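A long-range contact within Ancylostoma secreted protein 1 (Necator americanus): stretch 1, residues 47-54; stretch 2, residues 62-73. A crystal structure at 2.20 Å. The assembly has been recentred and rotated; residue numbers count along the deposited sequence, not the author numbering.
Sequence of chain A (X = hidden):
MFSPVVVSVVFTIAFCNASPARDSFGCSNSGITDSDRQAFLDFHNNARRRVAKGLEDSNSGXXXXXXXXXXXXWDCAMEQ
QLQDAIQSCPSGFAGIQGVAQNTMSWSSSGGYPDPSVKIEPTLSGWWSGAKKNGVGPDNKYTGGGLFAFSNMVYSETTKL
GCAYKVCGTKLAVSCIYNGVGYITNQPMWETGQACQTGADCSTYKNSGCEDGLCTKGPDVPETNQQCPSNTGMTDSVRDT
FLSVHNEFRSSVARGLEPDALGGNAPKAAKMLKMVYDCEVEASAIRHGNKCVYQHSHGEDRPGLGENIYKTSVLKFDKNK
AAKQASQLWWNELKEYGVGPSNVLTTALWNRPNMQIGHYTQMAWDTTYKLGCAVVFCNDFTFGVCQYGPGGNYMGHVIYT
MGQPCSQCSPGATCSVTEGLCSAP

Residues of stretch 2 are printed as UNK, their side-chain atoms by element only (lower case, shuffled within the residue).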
# COMPACT_ATOMS: atom_id res chain seq x y z
N ALA A 47 -20.34 3.15 -7.46
CA ALA A 47 -20.03 1.79 -7.04
C ALA A 47 -19.18 1.80 -5.78
O ALA A 47 -19.40 0.97 -4.88
CB ALA A 47 -19.32 0.96 -8.19
N ARG A 48 -18.26 2.75 -5.68
CA ARG A 48 -17.49 2.85 -4.41
C ARG A 48 -18.36 3.20 -3.17
O ARG A 48 -18.08 2.72 -2.05
CB ARG A 48 -16.29 3.80 -4.55
CG ARG A 48 -15.22 3.29 -5.54
CD ARG A 48 -14.20 4.35 -6.08
NE ARG A 48 -13.31 4.76 -5.01
CZ ARG A 48 -12.16 4.15 -4.70
NH1 ARG A 48 -11.69 3.12 -5.47
NH2 ARG A 48 -11.48 4.61 -3.67
N ARG A 49 -19.40 4.01 -3.38
CA ARG A 49 -20.26 4.53 -2.33
C ARG A 49 -21.19 3.43 -1.89
O ARG A 49 -21.45 3.32 -0.71
CB ARG A 49 -21.05 5.75 -2.80
CG ARG A 49 -21.93 6.38 -1.73
CD ARG A 49 -22.63 7.59 -2.28
NE ARG A 49 -21.85 8.80 -2.00
CZ ARG A 49 -21.31 9.60 -2.92
NH1 ARG A 49 -21.45 9.37 -4.21
NH2 ARG A 49 -20.64 10.66 -2.53
N ARG A 50 -21.68 2.63 -2.86
CA ARG A 50 -22.42 1.43 -2.56
C ARG A 50 -21.68 0.47 -1.66
O ARG A 50 -22.31 -0.11 -0.79
CB ARG A 50 -22.94 0.72 -3.80
CG ARG A 50 -24.04 1.45 -4.54
CD ARG A 50 -24.61 0.60 -5.62
NE ARG A 50 -25.30 -0.62 -5.15
CZ ARG A 50 -26.56 -0.72 -4.65
NH1 ARG A 50 -27.35 0.35 -4.45
NH2 ARG A 50 -27.07 -1.93 -4.31
N VAL A 51 -20.39 0.30 -1.86
CA VAL A 51 -19.60 -0.60 -1.04
C VAL A 51 -19.46 -0.04 0.34
O VAL A 51 -19.73 -0.74 1.35
CB VAL A 51 -18.19 -0.85 -1.65
CG1 VAL A 51 -17.34 -1.74 -0.68
CG2 VAL A 51 -18.30 -1.51 -3.01
N ALA A 52 -19.00 1.21 0.39
CA ALA A 52 -18.85 1.95 1.63
C ALA A 52 -20.06 1.84 2.53
O ALA A 52 -19.89 1.60 3.71
CB ALA A 52 -18.54 3.36 1.36
N LYS A 53 -21.26 2.03 1.94
CA LYS A 53 -22.59 1.97 2.62
C LYS A 53 -23.06 0.54 2.98
O LYS A 53 -24.01 0.38 3.75
CB LYS A 53 -23.65 2.66 1.78
CG LYS A 53 -23.51 4.15 1.76
CD LYS A 53 -24.81 4.88 1.47
CE LYS A 53 -24.69 6.41 1.77
NZ LYS A 53 -25.70 7.17 0.94
N GLY A 54 -22.32 -0.47 2.50
CA GLY A 54 -22.65 -1.87 2.76
C GLY A 54 -23.82 -2.35 1.91
O GLY A 54 -24.53 -3.25 2.33
N UNK A 62 -23.99 -9.47 1.15
CA UNK A 62 -23.48 -8.14 0.86
C UNK A 62 -22.02 -8.01 1.19
O UNK A 62 -21.54 -8.57 2.21
n UNK A 62 -27.61 -5.48 -1.54
c UNK A 62 -25.71 -6.91 1.35
c UNK A 62 -24.23 -7.06 1.66
c UNK A 62 -25.91 -6.26 -0.02
c UNK A 62 -27.40 -6.11 -0.27
N UNK A 63 -21.31 -7.21 0.38
CA UNK A 63 -19.96 -6.83 0.73
C UNK A 63 -19.92 -6.07 2.00
O UNK A 63 -20.82 -5.26 2.27
c UNK A 63 -18.04 -7.78 -1.53
c UNK A 63 -19.10 -6.69 -1.70
c UNK A 63 -19.34 -5.96 -0.38
c UNK A 63 -18.70 -5.73 -2.82
N UNK A 64 -18.82 -6.22 2.76
CA UNK A 64 -18.63 -5.40 3.94
C UNK A 64 -18.62 -3.89 3.65
O UNK A 64 -18.03 -3.48 2.67
n UNK A 64 -16.23 -7.93 4.98
c UNK A 64 -17.31 -7.11 5.24
o UNK A 64 -18.28 -7.46 5.92
c UNK A 64 -17.30 -5.75 4.63
N UNK A 65 -19.23 -3.07 4.54
CA UNK A 65 -19.12 -1.60 4.48
C UNK A 65 -17.68 -1.12 4.65
O UNK A 65 -16.86 -1.85 5.22
c UNK A 65 -19.89 -2.31 6.64
c UNK A 65 -19.91 -1.13 5.70
c UNK A 65 -20.10 -3.47 5.67
N UNK A 66 -17.40 0.11 4.21
CA UNK A 66 -16.05 0.61 4.17
C UNK A 66 -15.84 1.92 4.90
O UNK A 66 -16.54 2.91 4.63
c UNK A 66 -15.59 0.75 2.72
N UNK A 67 -14.80 1.97 5.73
CA UNK A 67 -14.33 3.24 6.24
C UNK A 67 -13.20 3.70 5.33
O UNK A 67 -12.61 2.87 4.58
c UNK A 67 -12.79 2.06 7.95
c UNK A 67 -11.23 1.15 9.77
c UNK A 67 -12.37 2.12 9.45
n UNK A 67 -11.06 0.85 11.27
c UNK A 67 -13.87 3.10 7.68
N UNK A 68 -12.89 4.99 5.38
CA UNK A 68 -11.81 5.55 4.51
C UNK A 68 -11.97 5.21 3.00
O UNK A 68 -11.01 5.00 2.29
n UNK A 68 -9.34 4.66 7.14
c UNK A 68 -10.42 5.06 5.02
c UNK A 68 -10.15 5.45 6.47
o UNK A 68 -10.61 6.47 6.95
N UNK A 69 -13.20 5.11 2.50
CA UNK A 69 -13.38 4.90 1.06
C UNK A 69 -13.38 6.23 0.38
O UNK A 69 -14.30 7.03 0.57
c UNK A 69 -14.23 1.20 -0.86
s UNK A 69 -13.83 2.81 -1.55
c UNK A 69 -14.95 3.96 -0.73
c UNK A 69 -14.69 4.18 0.76
N UNK A 70 -12.31 6.49 -0.37
CA UNK A 70 -12.13 7.77 -1.10
C UNK A 70 -12.88 7.89 -2.45
O UNK A 70 -12.98 6.93 -3.25
c UNK A 70 -10.07 8.74 0.05
c UNK A 70 -10.64 8.17 -1.23
c UNK A 70 -9.91 7.94 1.17
o UNK A 70 -8.71 10.31 3.64
c UNK A 70 -9.17 9.82 2.43
c UNK A 70 -9.84 10.12 0.16
c UNK A 70 -9.40 10.67 1.32
c UNK A 70 -9.43 8.49 2.36
N UNK A 71 -13.43 9.07 -2.65
CA UNK A 71 -14.07 9.46 -3.90
C UNK A 71 -12.92 9.72 -4.84
O UNK A 71 -11.95 10.34 -4.43
n UNK A 71 -18.20 13.99 -5.72
c UNK A 71 -16.56 12.36 -4.56
c UNK A 71 -15.68 11.14 -4.90
c UNK A 71 -14.85 10.73 -3.71
c UNK A 71 -17.50 12.68 -5.82
N UNK A 72 -13.02 9.24 -6.07
CA UNK A 72 -12.06 9.55 -7.12
C UNK A 72 -12.29 10.91 -7.72
O UNK A 72 -13.43 11.34 -7.89
c UNK A 72 -11.94 6.98 -7.75
c UNK A 72 -11.92 5.87 -8.87
c UNK A 72 -12.12 8.44 -8.24
c UNK A 72 -10.63 6.90 -6.98
N UNK A 73 -11.20 11.60 -8.04
CA UNK A 73 -11.25 12.80 -8.88
C UNK A 73 -10.61 12.48 -10.20
O UNK A 73 -9.67 11.66 -10.29
o UNK A 73 -10.99 14.14 -6.97
c UNK A 73 -10.43 13.90 -8.24
O HOH W 1 -21.27 -3.31 0.35

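Position 62 carries four carbons in an unbranched row ending in a nitrogen; its CB lies 3.9 Å from Gly 54 O, and the terminal nitrogen sits 4.5 Å from Arg 50 NH2. This is Lys 62, and the approach of its NZ to Arg 50 is a proximity of like charges rather than a bond.

Position 63 has four carbons, forked at the second, with a single carbon on CB; a carbon of the fork meets Val 51. This is Leu 63, whose CD1 lies 4.2 Å from Val 51 CG2, an apolar contact.

Position 64 has two carbons, the second bearing one oxygen and one nitrogen. Its CA-to-CB bond points away, so the backbone faces the helix; its O is 3.5 Å from Val 51 O, two acceptors that cannot bond. The residue is Asn 64.

At position 65 three carbons close a ring onto the backbone N, and the CA makes a CA-H...O contact with Val 51 O at 3.3 Å, nearly straight at 169°. Only Pro 65 has such a ring.

Position 66 has one side-chain carbon, its CB, 4.2 Å from Ala 52 CB, and its N donates to Ala 52 O at 2.9 Å and 164°; this is Ala 66.

Position 67 has four carbons in a row ending in nitrogen; its CA-to-CB bond points away and it makes no contact. It is Lys 67. Position 68 has two carbons with one oxygen and one nitrogen, out of reach of stretch 1, so it is Asn 68.

Position 69 shows two carbons, a sulfur and a terminal carbon, unbranched; its CB is 4.0 Å from Ala 52 CB, the terminal carbon nears Val 51 and the sulfur nears Arg 48. This is Met 69, with CE 4.3 Å from Val 51 CG1 and SD 3.6 Å from Arg 48 NH2.

Position 70 has one carbon leading to a six-carbon ring with an oxygen. Its CA-to-CB bond points away from stretch 1, while its backbone O accepts from Arg 48 NE and Arg 48 NH2, both at 2.8 Å. This is Tyr 70.

Position 71, again four carbons ending in nitrogen, its CA-to-CB bond pointing away, is Lys 71. Position 72 has four carbons forked at the second, the fork close to Arg 48: Leu 72, with CG 3.8 Å from Arg 48 NE. Position 73, one carbon and one oxygen, beyond reach, is Ser 73.

The contact has two anchors. At the helix end, Gly 54 closes a Schellman motif with positive phi (76°), and the bond from Ala 66 N uses Ala 52 O; a water donates to Val 51 O (3.2 Å) and Leu 63 O (2.8 Å). One turn earlier, the Arg 48 guanidinium lies between Met 69 SD and Leu 72 CG on opposite faces, its edge gripping Tyr 70 O.

Stretch 2, residues 62-73: KLNPAKNMYKLS
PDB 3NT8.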